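PDB 4FGW: glycerol-3-phosphate dehydrogenase [NAD(+)] 1 from Saccharomyces cerevisiae, which catalyses the NAD-dependent interconversion of dihydroxyacetone phosphate and sn-glycerol 3-phosphate, supporting the glycerol accumulation that protects yeast cells under hyperosmotic stress. Local coordinates for residues 149-154 with 162-167; 121-126 with 170-175; 195-200 with 236-241; 281-286 with 349-354; 217-222 with 229-234. One frame throughout, in Å; residues are numbered along the deposited sequence.

Interaction 1 of 5, residues 149-154 with 162-167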
# COMPACT_ATOMS: atom_id res chain seq x y z
N SER A 149 -23.33 -9.40 0.69
CA SER A 149 -23.26 -8.82 -0.65
C SER A 149 -21.81 -8.84 -1.13
O SER A 149 -20.93 -8.32 -0.44
CB SER A 149 -23.80 -7.39 -0.64
OG SER A 149 -23.58 -6.73 -1.87
N CYS A 150 -21.57 -9.44 -2.30
CA CYS A 150 -20.27 -9.50 -2.97
C CYS A 150 -20.18 -8.39 -4.04
O CYS A 150 -19.29 -8.40 -4.89
CB CYS A 150 -20.06 -10.88 -3.60
SG CYS A 150 -20.09 -12.24 -2.43
N LEU A 151 -21.14 -7.46 -4.03
CA LEU A 151 -21.19 -6.36 -4.99
C LEU A 151 -20.20 -5.28 -4.54
O LEU A 151 -20.36 -4.68 -3.48
CB LEU A 151 -22.63 -5.82 -5.14
CG LEU A 151 -23.62 -6.70 -5.93
CD1 LEU A 151 -24.02 -7.98 -5.15
CD2 LEU A 151 -24.89 -5.93 -6.27
N LYS A 152 -19.18 -5.05 -5.34
CA LYS A 152 -18.15 -4.11 -5.00
C LYS A 152 -18.57 -2.68 -5.15
O LYS A 152 -19.27 -2.33 -6.05
CB LYS A 152 -16.93 -4.35 -5.86
CG LYS A 152 -15.94 -5.25 -5.24
CD LYS A 152 -14.68 -5.21 -6.01
CE LYS A 152 -13.49 -4.99 -5.15
NZ LYS A 152 -12.66 -6.18 -5.15
N GLY A 153 -18.08 -1.86 -4.26
CA GLY A 153 -18.37 -0.44 -4.27
C GLY A 153 -19.62 -0.07 -3.51
O GLY A 153 -20.12 -0.84 -2.68
N PHE A 154 -20.12 1.14 -3.78
CA PHE A 154 -21.30 1.72 -3.16
C PHE A 154 -21.92 2.74 -4.13
O PHE A 154 -21.32 3.06 -5.16
CB PHE A 154 -20.94 2.37 -1.80
CG PHE A 154 -20.15 3.66 -1.89
CD1 PHE A 154 -20.73 4.87 -1.54
CD2 PHE A 154 -18.82 3.66 -2.30
CE1 PHE A 154 -20.00 6.06 -1.61
CE2 PHE A 154 -18.09 4.85 -2.38
CZ PHE A 154 -18.69 6.04 -2.05
N GLN A 162 -25.01 5.77 -0.62
CA GLN A 162 -25.70 4.58 -0.11
C GLN A 162 -24.93 3.29 -0.37
O GLN A 162 -24.45 3.06 -1.47
CB GLN A 162 -27.13 4.47 -0.65
CG GLN A 162 -27.96 3.39 0.07
CD GLN A 162 -29.36 3.25 -0.46
OE1 GLN A 162 -30.32 3.71 0.17
NE2 GLN A 162 -29.52 2.57 -1.59
N LEU A 163 -24.86 2.44 0.66
CA LEU A 163 -24.26 1.12 0.58
C LEU A 163 -25.28 0.19 -0.10
O LEU A 163 -26.48 0.29 0.16
CB LEU A 163 -23.89 0.59 1.98
CG LEU A 163 -22.97 1.46 2.86
CD1 LEU A 163 -22.85 0.89 4.25
CD2 LEU A 163 -21.59 1.66 2.24
N LEU A 164 -24.83 -0.71 -0.96
CA LEU A 164 -25.73 -1.62 -1.66
C LEU A 164 -26.25 -2.74 -0.79
O LEU A 164 -27.25 -3.35 -1.10
CB LEU A 164 -25.03 -2.22 -2.86
CG LEU A 164 -24.17 -1.32 -3.73
CD1 LEU A 164 -23.46 -2.13 -4.75
CD2 LEU A 164 -24.97 -0.28 -4.39
N SER A 165 -25.54 -3.03 0.27
CA SER A 165 -25.99 -3.93 1.34
C SER A 165 -27.17 -3.28 2.11
O SER A 165 -28.12 -3.97 2.47
CB SER A 165 -24.83 -4.24 2.29
OG SER A 165 -24.10 -3.08 2.64
N SER A 166 -27.13 -1.93 2.28
CA SER A 166 -28.21 -1.18 2.93
C SER A 166 -29.46 -1.17 2.06
O SER A 166 -30.57 -1.18 2.61
CB SER A 166 -27.78 0.24 3.26
OG SER A 166 -26.79 0.29 4.28
N TYR A 167 -29.29 -1.15 0.72
CA TYR A 167 -30.39 -1.19 -0.25
C TYR A 167 -31.11 -2.54 -0.08
O TYR A 167 -32.33 -2.56 0.00
CB TYR A 167 -29.88 -1.01 -1.70
CG TYR A 167 -30.97 -1.08 -2.75
CD1 TYR A 167 -31.77 0.03 -3.03
CD2 TYR A 167 -31.19 -2.24 -3.49
CE1 TYR A 167 -32.78 -0.03 -4.00
CE2 TYR A 167 -32.19 -2.31 -4.46
CZ TYR A 167 -32.98 -1.20 -4.72
OH TYR A 167 -33.97 -1.26 -5.67
O HOH W 1 -21.98 -0.82 -0.88

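Interaction 2 of 5, residues 121-126 with 170-175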
# COMPACT_ATOMS: atom_id res chain seq x y z
N ILE A 121 -28.06 -15.90 2.47
CA ILE A 121 -28.08 -15.51 1.06
C ILE A 121 -26.79 -14.77 0.72
O ILE A 121 -26.44 -13.80 1.40
CB ILE A 121 -29.35 -14.72 0.60
CG1 ILE A 121 -30.64 -15.54 0.82
CG2 ILE A 121 -29.23 -14.31 -0.88
CD1 ILE A 121 -31.96 -14.77 0.62
N VAL A 122 -26.08 -15.23 -0.31
CA VAL A 122 -24.84 -14.60 -0.78
C VAL A 122 -25.21 -13.92 -2.11
O VAL A 122 -25.50 -14.61 -3.09
CB VAL A 122 -23.66 -15.60 -0.92
CG1 VAL A 122 -22.39 -14.89 -1.37
CG2 VAL A 122 -23.42 -16.35 0.39
N PHE A 123 -25.31 -12.58 -2.13
CA PHE A 123 -25.67 -11.85 -3.35
C PHE A 123 -24.41 -11.62 -4.15
O PHE A 123 -23.44 -11.05 -3.64
CB PHE A 123 -26.35 -10.52 -3.03
CG PHE A 123 -27.72 -10.66 -2.43
CD1 PHE A 123 -27.90 -10.63 -1.05
CD2 PHE A 123 -28.85 -10.80 -3.24
CE1 PHE A 123 -29.18 -10.73 -0.49
CE2 PHE A 123 -30.12 -10.91 -2.68
CZ PHE A 123 -30.28 -10.87 -1.31
N ASN A 124 -24.42 -12.09 -5.40
CA ASN A 124 -23.27 -11.94 -6.29
C ASN A 124 -23.72 -11.77 -7.75
O ASN A 124 -23.44 -12.60 -8.62
CB ASN A 124 -22.28 -13.09 -6.09
CG ASN A 124 -20.86 -12.77 -6.49
OD1 ASN A 124 -19.91 -13.34 -5.96
ND2 ASN A 124 -20.69 -11.84 -7.43
N ILE A 125 -24.32 -10.62 -8.05
CA ILE A 125 -24.79 -10.27 -9.39
C ILE A 125 -24.35 -8.87 -9.72
O ILE A 125 -24.04 -8.13 -8.82
CB ILE A 125 -26.34 -10.27 -9.50
CG1 ILE A 125 -26.93 -9.11 -8.73
CG2 ILE A 125 -26.94 -11.54 -9.03
CD1 ILE A 125 -27.53 -9.51 -7.47
N PRO A 126 -24.34 -8.48 -10.99
CA PRO A 126 -23.92 -7.11 -11.31
C PRO A 126 -24.91 -6.08 -10.74
O PRO A 126 -26.11 -6.35 -10.63
CB PRO A 126 -23.91 -7.08 -12.85
CG PRO A 126 -23.99 -8.50 -13.29
CD PRO A 126 -24.72 -9.22 -12.21
N GLU A 170 -33.02 -2.46 3.25
CA GLU A 170 -34.24 -1.65 3.15
C GLU A 170 -35.30 -2.18 2.18
O GLU A 170 -36.48 -1.86 2.34
CB GLU A 170 -33.95 -0.14 3.03
CG GLU A 170 -33.44 0.34 1.68
CD GLU A 170 -33.79 1.79 1.39
OE1 GLU A 170 -32.85 2.61 1.27
OE2 GLU A 170 -35.00 2.12 1.32
N GLU A 171 -34.90 -3.03 1.21
CA GLU A 171 -35.84 -3.65 0.25
C GLU A 171 -36.32 -5.03 0.71
O GLU A 171 -37.40 -5.44 0.32
CB GLU A 171 -35.23 -3.75 -1.17
CG GLU A 171 -34.95 -2.43 -1.87
CD GLU A 171 -36.14 -1.52 -2.15
OE1 GLU A 171 -36.10 -0.36 -1.68
OE2 GLU A 171 -37.08 -1.96 -2.85
N LEU A 172 -35.51 -5.75 1.51
CA LEU A 172 -35.87 -7.11 1.94
C LEU A 172 -36.14 -7.29 3.44
O LEU A 172 -36.80 -8.26 3.82
CB LEU A 172 -34.86 -8.15 1.41
CG LEU A 172 -34.63 -8.18 -0.11
CD1 LEU A 172 -33.48 -9.08 -0.47
CD2 LEU A 172 -35.89 -8.62 -0.86
N GLY A 173 -35.66 -6.36 4.26
CA GLY A 173 -35.83 -6.40 5.72
C GLY A 173 -34.89 -7.39 6.40
O GLY A 173 -35.11 -7.78 7.55
N ILE A 174 -33.83 -7.79 5.70
CA ILE A 174 -32.84 -8.76 6.19
C ILE A 174 -31.50 -8.11 6.49
O ILE A 174 -31.12 -7.18 5.79
CB ILE A 174 -32.73 -9.98 5.21
CG1 ILE A 174 -32.20 -9.56 3.80
CG2 ILE A 174 -34.07 -10.74 5.13
CD1 ILE A 174 -31.89 -10.72 2.84
N GLN A 175 -30.78 -8.61 7.53
CA GLN A 175 -29.44 -8.11 7.88
C GLN A 175 -28.49 -8.46 6.73
O GLN A 175 -28.60 -9.55 6.17
CB GLN A 175 -28.94 -8.71 9.21
CG GLN A 175 -27.71 -7.99 9.79
CD GLN A 175 -27.96 -6.63 10.43
OE1 GLN A 175 -29.11 -6.15 10.54
NE2 GLN A 175 -26.90 -6.00 10.91

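Interaction 3 of 5, residues 195-200 with 236-241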
# COMPACT_ATOMS: atom_id res chain seq x y z
N GLU A 195 -6.70 -13.06 -0.85
CA GLU A 195 -7.43 -12.81 0.38
C GLU A 195 -8.72 -12.06 0.11
O GLU A 195 -8.90 -11.48 -0.98
CB GLU A 195 -6.58 -11.97 1.36
CG GLU A 195 -5.26 -12.58 1.80
CD GLU A 195 -4.50 -11.72 2.79
OE1 GLU A 195 -4.04 -12.26 3.82
OE2 GLU A 195 -4.39 -10.50 2.55
N THR A 196 -9.59 -12.02 1.12
CA THR A 196 -10.81 -11.23 1.14
C THR A 196 -11.17 -10.83 2.56
O THR A 196 -10.81 -11.52 3.52
CB THR A 196 -11.99 -11.87 0.36
OG1 THR A 196 -12.82 -10.83 -0.12
CG2 THR A 196 -12.83 -12.83 1.22
N THR A 197 -11.91 -9.72 2.66
CA THR A 197 -12.48 -9.25 3.91
C THR A 197 -13.98 -9.54 3.81
O THR A 197 -14.57 -9.37 2.74
CB THR A 197 -12.28 -7.74 4.12
OG1 THR A 197 -11.01 -7.32 3.63
CG2 THR A 197 -12.45 -7.34 5.57
N VAL A 198 -14.55 -10.02 4.92
CA VAL A 198 -15.98 -10.22 5.09
C VAL A 198 -16.36 -9.31 6.26
O VAL A 198 -15.78 -9.42 7.34
CB VAL A 198 -16.41 -11.70 5.32
CG1 VAL A 198 -17.92 -11.81 5.52
CG2 VAL A 198 -15.97 -12.59 4.16
N ALA A 199 -17.31 -8.39 6.02
CA ALA A 199 -17.78 -7.47 7.06
C ALA A 199 -19.24 -7.70 7.34
O ALA A 199 -20.04 -7.86 6.42
CB ALA A 199 -17.54 -6.03 6.65
N TYR A 200 -19.61 -7.74 8.63
CA TYR A 200 -20.99 -7.98 9.07
C TYR A 200 -21.18 -7.48 10.49
O TYR A 200 -20.42 -7.83 11.39
CB TYR A 200 -21.29 -9.49 8.98
CG TYR A 200 -22.69 -9.92 9.39
CD1 TYR A 200 -23.74 -9.90 8.47
CD2 TYR A 200 -22.94 -10.43 10.65
CE1 TYR A 200 -25.01 -10.33 8.83
CE2 TYR A 200 -24.21 -10.87 11.02
CZ TYR A 200 -25.25 -10.81 10.11
OH TYR A 200 -26.50 -11.23 10.47
N ALA A 236 -19.33 -0.48 6.04
CA ALA A 236 -19.13 0.78 5.32
C ALA A 236 -17.70 0.92 4.75
O ALA A 236 -17.56 1.20 3.55
CB ALA A 236 -19.46 1.96 6.22
N GLY A 237 -16.67 0.69 5.58
CA GLY A 237 -15.26 0.78 5.22
C GLY A 237 -14.86 -0.07 4.04
O GLY A 237 -14.31 0.44 3.06
N ILE A 238 -15.19 -1.35 4.08
CA ILE A 238 -14.86 -2.23 2.98
C ILE A 238 -15.56 -1.92 1.67
O ILE A 238 -15.02 -2.16 0.62
CB ILE A 238 -14.96 -3.68 3.41
CG1 ILE A 238 -16.20 -4.38 2.89
CG2 ILE A 238 -15.02 -3.74 4.87
CD1 ILE A 238 -16.19 -5.84 3.19
N SER A 239 -16.74 -1.33 1.75
CA SER A 239 -17.54 -0.89 0.60
C SER A 239 -17.04 0.33 -0.15
O SER A 239 -17.06 0.33 -1.39
CB SER A 239 -19.00 -0.69 1.00
OG SER A 239 -19.49 -1.83 1.70
N ILE A 240 -16.65 1.39 0.57
CA ILE A 240 -16.19 2.62 -0.08
C ILE A 240 -14.87 2.47 -0.84
O ILE A 240 -14.70 3.09 -1.89
CB ILE A 240 -16.31 3.89 0.81
CG1 ILE A 240 -15.27 3.92 1.92
CG2 ILE A 240 -17.74 4.09 1.35
CD1 ILE A 240 -14.48 5.12 1.84
N CYS A 241 -13.98 1.60 -0.33
CA CYS A 241 -12.68 1.26 -0.92
C CYS A 241 -12.86 0.70 -2.34
O CYS A 241 -12.15 1.14 -3.24
CB CYS A 241 -11.94 0.27 -0.04
SG CYS A 241 -11.43 0.92 1.57

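Interaction 4 of 5, residues 281-286 with 349-354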
# COMPACT_ATOMS: atom_id res chain seq x y z
N GLN A 281 -14.86 8.19 6.91
CA GLN A 281 -15.14 8.76 8.23
C GLN A 281 -16.00 10.02 8.22
O GLN A 281 -16.65 10.32 9.23
CB GLN A 281 -13.85 8.96 9.02
CG GLN A 281 -13.09 7.66 9.22
CD GLN A 281 -12.02 7.82 10.25
OE1 GLN A 281 -11.10 8.63 10.11
NE2 GLN A 281 -12.13 7.03 11.31
N MET A 282 -16.00 10.75 7.10
CA MET A 282 -16.80 11.96 6.92
C MET A 282 -18.26 11.59 6.63
O MET A 282 -19.16 12.21 7.19
CB MET A 282 -16.23 12.81 5.77
CG MET A 282 -16.80 14.21 5.68
SD MET A 282 -16.10 15.16 4.31
CE MET A 282 -14.45 15.53 4.95
N PHE A 283 -18.49 10.59 5.76
CA PHE A 283 -19.82 10.17 5.32
C PHE A 283 -20.37 8.89 5.95
O PHE A 283 -21.59 8.68 5.91
CB PHE A 283 -19.89 10.14 3.78
CG PHE A 283 -19.50 11.46 3.16
CD1 PHE A 283 -18.28 11.61 2.52
CD2 PHE A 283 -20.32 12.58 3.29
CE1 PHE A 283 -17.90 12.85 1.98
CE2 PHE A 283 -19.94 13.81 2.76
CZ PHE A 283 -18.74 13.94 2.10
N PHE A 284 -19.53 8.12 6.61
CA PHE A 284 -19.97 6.94 7.36
C PHE A 284 -19.26 6.82 8.70
O PHE A 284 -18.83 5.76 9.10
CB PHE A 284 -19.73 5.67 6.56
CG PHE A 284 -20.46 5.63 5.26
CD1 PHE A 284 -21.58 4.85 5.12
CD2 PHE A 284 -20.01 6.34 4.18
CE1 PHE A 284 -22.25 4.80 3.93
CE2 PHE A 284 -20.68 6.28 3.00
CZ PHE A 284 -21.79 5.52 2.88
N PRO A 285 -19.17 7.93 9.39
CA PRO A 285 -18.46 8.05 10.66
C PRO A 285 -18.41 6.84 11.56
O PRO A 285 -17.62 6.86 12.47
CB PRO A 285 -19.24 9.16 11.37
CG PRO A 285 -20.12 9.77 10.32
CD PRO A 285 -20.43 8.67 9.41
N GLU A 286 -19.22 5.82 11.36
CA GLU A 286 -19.07 4.64 12.19
C GLU A 286 -17.98 3.74 11.61
O GLU A 286 -17.81 2.60 12.01
CB GLU A 286 -20.38 3.89 12.30
CG GLU A 286 -21.44 4.65 13.06
CD GLU A 286 -21.25 4.58 14.55
OE1 GLU A 286 -21.93 3.77 15.19
OE2 GLU A 286 -20.44 5.36 15.09
N GLU A 349 -19.71 15.37 -7.74
CA GLU A 349 -21.10 15.83 -7.64
C GLU A 349 -21.59 15.78 -6.19
O GLU A 349 -22.17 16.76 -5.72
CB GLU A 349 -22.02 15.02 -8.57
CG GLU A 349 -21.96 15.48 -10.01
CD GLU A 349 -22.41 14.49 -11.07
OE1 GLU A 349 -22.89 13.39 -10.71
OE2 GLU A 349 -22.27 14.82 -12.27
N TRP A 350 -21.30 14.68 -5.48
CA TRP A 350 -21.64 14.50 -4.06
C TRP A 350 -20.95 15.55 -3.20
O TRP A 350 -21.59 16.12 -2.32
CB TRP A 350 -21.27 13.07 -3.59
CG TRP A 350 -21.43 12.82 -2.12
CD1 TRP A 350 -20.51 12.26 -1.29
CD2 TRP A 350 -22.58 13.09 -1.30
NE1 TRP A 350 -21.01 12.17 -0.01
CE2 TRP A 350 -22.28 12.67 0.01
CE3 TRP A 350 -23.83 13.69 -1.55
CZ2 TRP A 350 -23.19 12.79 1.07
CZ3 TRP A 350 -24.72 13.83 -0.49
CH2 TRP A 350 -24.41 13.36 0.79
N LEU A 351 -19.65 15.80 -3.47
CA LEU A 351 -18.85 16.77 -2.74
C LEU A 351 -19.28 18.21 -2.98
O LEU A 351 -19.17 19.03 -2.06
CB LEU A 351 -17.35 16.58 -3.00
CG LEU A 351 -16.73 15.29 -2.45
CD1 LEU A 351 -15.31 15.11 -2.95
CD2 LEU A 351 -16.79 15.24 -0.92
N GLU A 352 -19.79 18.52 -4.19
CA GLU A 352 -20.32 19.84 -4.53
C GLU A 352 -21.59 20.13 -3.73
O GLU A 352 -21.75 21.24 -3.23
CB GLU A 352 -20.59 19.98 -6.04
CG GLU A 352 -19.37 20.43 -6.84
CD GLU A 352 -19.58 20.79 -8.30
OE1 GLU A 352 -18.68 21.44 -8.87
OE2 GLU A 352 -20.61 20.38 -8.89
N THR A 353 -22.48 19.11 -3.57
CA THR A 353 -23.72 19.25 -2.79
C THR A 353 -23.47 19.30 -1.27
O THR A 353 -24.32 19.78 -0.52
CB THR A 353 -24.82 18.26 -3.24
OG1 THR A 353 -24.58 16.96 -2.73
CG2 THR A 353 -25.00 18.21 -4.75
N CYS A 354 -22.29 18.82 -0.84
CA CYS A 354 -21.83 18.81 0.55
C CYS A 354 -21.01 20.06 0.88
O CYS A 354 -20.95 20.47 2.04
CB CYS A 354 -21.01 17.55 0.82
SG CYS A 354 -22.01 16.06 1.05

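Interaction 5 of 5, residues 217-222 with 229-234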
# COMPACT_ATOMS: atom_id res chain seq x y z
N VAL A 217 -19.17 -18.28 12.02
CA VAL A 217 -19.93 -18.92 10.94
C VAL A 217 -19.46 -18.37 9.58
O VAL A 217 -19.20 -19.16 8.66
CB VAL A 217 -21.47 -18.78 11.18
CG1 VAL A 217 -22.27 -19.10 9.92
CG2 VAL A 217 -21.93 -19.67 12.33
N LEU A 218 -19.28 -17.03 9.48
CA LEU A 218 -18.81 -16.34 8.28
C LEU A 218 -17.37 -16.68 7.93
O LEU A 218 -17.05 -16.77 6.74
CB LEU A 218 -19.00 -14.82 8.38
CG LEU A 218 -20.46 -14.33 8.41
CD1 LEU A 218 -20.52 -12.88 8.77
CD2 LEU A 218 -21.18 -14.59 7.10
N LYS A 219 -16.51 -16.90 8.94
CA LYS A 219 -15.12 -17.31 8.76
C LYS A 219 -15.10 -18.72 8.19
O LYS A 219 -14.39 -18.97 7.23
CB LYS A 219 -14.33 -17.24 10.09
CG LYS A 219 -12.86 -17.67 9.99
CD LYS A 219 -11.91 -16.55 9.57
CE LYS A 219 -10.46 -17.00 9.65
NZ LYS A 219 -9.54 -15.84 9.80
N ALA A 220 -15.90 -19.63 8.76
CA ALA A 220 -16.02 -21.02 8.33
C ALA A 220 -16.65 -21.13 6.93
O ALA A 220 -16.27 -22.02 6.18
CB ALA A 220 -16.83 -21.82 9.34
N LEU A 221 -17.59 -20.23 6.59
CA LEU A 221 -18.30 -20.22 5.31
C LEU A 221 -17.43 -19.83 4.12
O LEU A 221 -17.57 -20.42 3.05
CB LEU A 221 -19.55 -19.31 5.39
CG LEU A 221 -20.50 -19.27 4.18
CD1 LEU A 221 -21.12 -20.63 3.91
CD2 LEU A 221 -21.59 -18.24 4.39
N PHE A 222 -16.55 -18.84 4.29
CA PHE A 222 -15.74 -18.33 3.19
C PHE A 222 -14.26 -18.71 3.19
O PHE A 222 -13.67 -18.77 2.10
CB PHE A 222 -15.93 -16.81 3.04
CG PHE A 222 -17.36 -16.37 2.79
CD1 PHE A 222 -17.96 -16.56 1.55
CD2 PHE A 222 -18.10 -15.77 3.80
CE1 PHE A 222 -19.27 -16.13 1.32
CE2 PHE A 222 -19.41 -15.35 3.57
CZ PHE A 222 -19.99 -15.54 2.33
N VAL A 229 -9.61 -15.44 4.64
CA VAL A 229 -10.72 -14.60 5.04
C VAL A 229 -10.49 -13.94 6.39
O VAL A 229 -10.11 -14.61 7.35
CB VAL A 229 -12.08 -15.38 4.96
CG1 VAL A 229 -13.23 -14.63 5.64
CG2 VAL A 229 -12.44 -15.69 3.51
N SER A 230 -10.72 -12.62 6.45
CA SER A 230 -10.67 -11.84 7.68
C SER A 230 -12.09 -11.30 7.88
O SER A 230 -12.63 -10.65 6.98
CB SER A 230 -9.67 -10.70 7.57
OG SER A 230 -9.81 -9.81 8.66
N VAL A 231 -12.72 -11.62 9.01
CA VAL A 231 -14.08 -11.20 9.33
C VAL A 231 -14.08 -10.03 10.31
O VAL A 231 -13.50 -10.11 11.39
CB VAL A 231 -15.02 -12.35 9.80
CG1 VAL A 231 -16.49 -11.93 9.71
CG2 VAL A 231 -14.79 -13.62 8.99
N ILE A 232 -14.73 -8.93 9.91
CA ILE A 232 -14.84 -7.69 10.70
C ILE A 232 -16.30 -7.21 10.76
O ILE A 232 -17.19 -7.88 10.23
CB ILE A 232 -13.86 -6.59 10.18
CG1 ILE A 232 -14.17 -6.17 8.72
CG2 ILE A 232 -12.39 -7.00 10.37
CD1 ILE A 232 -13.70 -4.79 8.32
N GLU A 233 -16.54 -6.06 11.40
CA GLU A 233 -17.86 -5.44 11.54
C GLU A 233 -18.10 -4.35 10.49
O GLU A 233 -19.20 -4.25 9.96
CB GLU A 233 -18.03 -4.84 12.94
CG GLU A 233 -18.33 -5.87 14.02
CD GLU A 233 -19.35 -5.39 15.03
OE1 GLU A 233 -18.93 -4.88 16.10
OE2 GLU A 233 -20.57 -5.52 14.76
N ASP A 234 -17.07 -3.53 10.22
CA ASP A 234 -17.12 -2.37 9.34
C ASP A 234 -17.52 -2.63 7.88
O ASP A 234 -16.67 -2.72 6.99
CB ASP A 234 -15.83 -1.53 9.49
CG ASP A 234 -15.85 -0.13 8.88
OD1 ASP A 234 -16.94 0.31 8.44
OD2 ASP A 234 -14.79 0.51 8.84

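Interaction 1 of 5, residues 149-154 with 162-167
Leu-164 reaches from the first turn of helix 164-172 to the loop 149-154 and ends against Leu-151: Leu-164 CD1 lies 3.8 Å from Leu-151 CB. The CG of Leu-164 stands anti to the carbonyl carbon (chi1 -42°) and the chain then runs straight on, which carries CD1 over the bend of the loop, close to Gly-153 O as well. Ser-149 points toward Ser-165, their CB atoms 4.4 Å apart. Polar contact goes through a water, which donates to Gly-153 O at 2.6 Å and accepts from Leu-164 N at 2.9 Å, so the water links the amide at the helix start to the loop carbonyl. Residues 149-154 leave strand 146-149 of the Rossmann sheet, and helix 164-172 leads back to the neighbouring parallel strand 175-180; the hairpin 155-162 is inserted into this beta-alpha-beta crossover. Phe-154 begins that hairpin. Its CG lies between the backbone N and the carbonyl carbon (chi1 72°), and CB packs 3.6 Å from Gln-162 O and 4.2 Å from Leu-163 CD2. That carbonyl oxygen sits at the ring edge, near its plane, while the ring itself rests on Ile-240 and Ala-243 of helix 235-257. Lys-152, which probably binds the substrate, turns the other way: its NZ bonds to Gly-181 O and forms a salt bridge with Asp-301, beside Lys-245, the probable proton acceptor.

Interaction 2 of 5, residues 121-126 with 170-175
Phe-123, on strand 120-123, points its ring at Leu-172 and Ile-174, which flank the turn at the end of helix 164-172. Its CB, at the root, lies 4.0 Å from CD1 of Leu-151. CG is anti to the carbonyl carbon (chi1 -68°), which sends the ring out from the sheet toward the helix. Midway along, one face is covered by Ile-121 CG2, 3.5 Å above the ring plane and offset toward the rim. At CE1, Ile-174 CD1 arrives at the ring edge, near its plane, 4.3 Å away. The tip, CZ, meets Leu-172 CD1 at 3.8 Å; this methyl comes in obliquely, the two side chains approaching from opposite directions. Gly-173, with positive phi, makes the turn that brings Leu-172 and Ile-174 to the same ring. Ile-133 and Leu-137 of helix 130-137 also pack on Phe-123. A strand residue buried beneath crossover helices in this way belongs to the layered core of a Rossmann-type dinucleotide-binding domain.

Interaction 3 of 5, residues 195-200 with 236-241
Ile-238 lays its side chain against Ala-199 and Thr-197, joining strand 194-199 of the Rossmann sheet to helix 235-257, the long helix that leads into the C-terminal helical domain. The apolar part is a small methyl cluster: Ala-199 CB lies 3.7 Å from Ile-238 CD1 and 3.8 Å from Ile-238 CG2, so both branches of the isoleucine close round one methyl. An off-staggered chi1 of 104° goes with this double contact. Ile-238 also touches Ala-178 of strand 175-180, which places it over two adjacent strands. Polar groups lie at the borders of the contact. Thr-197 OG1 is turned to Ala-297 N as its main hydrogen-bond partner, Asp-234 OD1 caps the helix start at Gly-237 N, and Glu-195 forms a salt bridge to Arg-270 of the second subunit. Mixed polar and apolar contact occurs at Thr-197, which offers its backbone to the isoleucine: carbonyl O of Thr-197 stands 3.9 Å from Ile-238 CD1.

Interaction 4 of 5, residues 281-286 with 349-354
NE1 of Trp-350 is the polar atom at the middle of this contact, 3.3 Å above the plane of the Phe-283 ring and over its centre. The edge of the indole meets the phenyl face in an edge-to-face pair, centroids 4.3 Å apart and planes at 56°. Trp-350 swings out from helix 340-354 toward the end of helix 261-283, its CG trans to the main-chain nitrogen (chi1 173°), and its CZ2 also comes within 3.6 Å of Phe-283 CD2. Met-282 CG lies over the opposite phenyl face. Round the tip of Phe-283, Leu-351 CD2 approaches CZ at 3.8 Å and Cys-354 SG approaches CE2 at 3.5 Å, a sulfur-aromatic contact that is oblique to the ring. That sulfur also lies over the rim of one indole face. A leucine in place of Phe-283 would probably leave the indole NE1 without its aromatic face and open a gap beside Cys-354. Two helices of the C-terminal domain are thus joined through aromatic packing, in which the indole N-H, tilted toward the ring, probably interacts favourably with the phenyl pi cloud.

Interaction 5 of 5, residues 217-222 with 229-234
Lys-219 reaches past Val-231 to the backbone of Val-229, tying the helix to the second strand of the beta-alpha-beta unit 194-199, 215-222, 227-232. Helix and strand run nearly antiparallel, at 156°, with their axes 8.3 Å apart. Val-229 and Val-231 point from the same strand face toward the helix. Val-231 fits its two methyls against successive helix residues: CG1 lies 4.1 Å from Leu-218 CB, and CG2 lies 3.7 Å from Lys-219 N. Val-229 pushes CG2 to the last turn, 3.5 Å from Phe-222 C and 3.7 Å from Phe-222 CB; the ring beyond that CB turns away from this strand and packs on Val-198. Lys-219 leaves the helix with CG anti to the backbone N, bends at chi2 (86°), then runs extended and crosses Val-231 obliquely, its CD passing 4.1 Å from Val-231 CG2. With an alanine here, Val-229 O would probably lose this donor and the flank of Val-231 its aliphatic cover. Glu-385 of the second subunit offers the lysine a second partner, a long, weak ion pair. The firm bond is Lys-219 NZ to Val-229 O, 2.8 Å long and nearly in line with the carbonyl bond.

Interactions 1, 2, 3 and 5 surround the large mixed sheet of the Rossmann domain, while interaction 4 lies in the helical C-terminal domain, its centre about 24 Å from that of interaction 2. Along the chain, interaction 1 is nested within the loop closed by interaction 2, and both use helix 164-172; their centres are about 9 Å apart. Interaction 5 is likewise nested in interaction 3, whose strand 194-199 is hydrogen-bonded to 227-232. Helix 235-257 links the domains: Ser-239 and Ile-240 pack on Leu-163 and Phe-154, and Phe-284 of interaction 4 touches both Ala-236 and Leu-163. The contacts thus run from the sheet to the domain junction, where interaction 1 adjoins the probable active site.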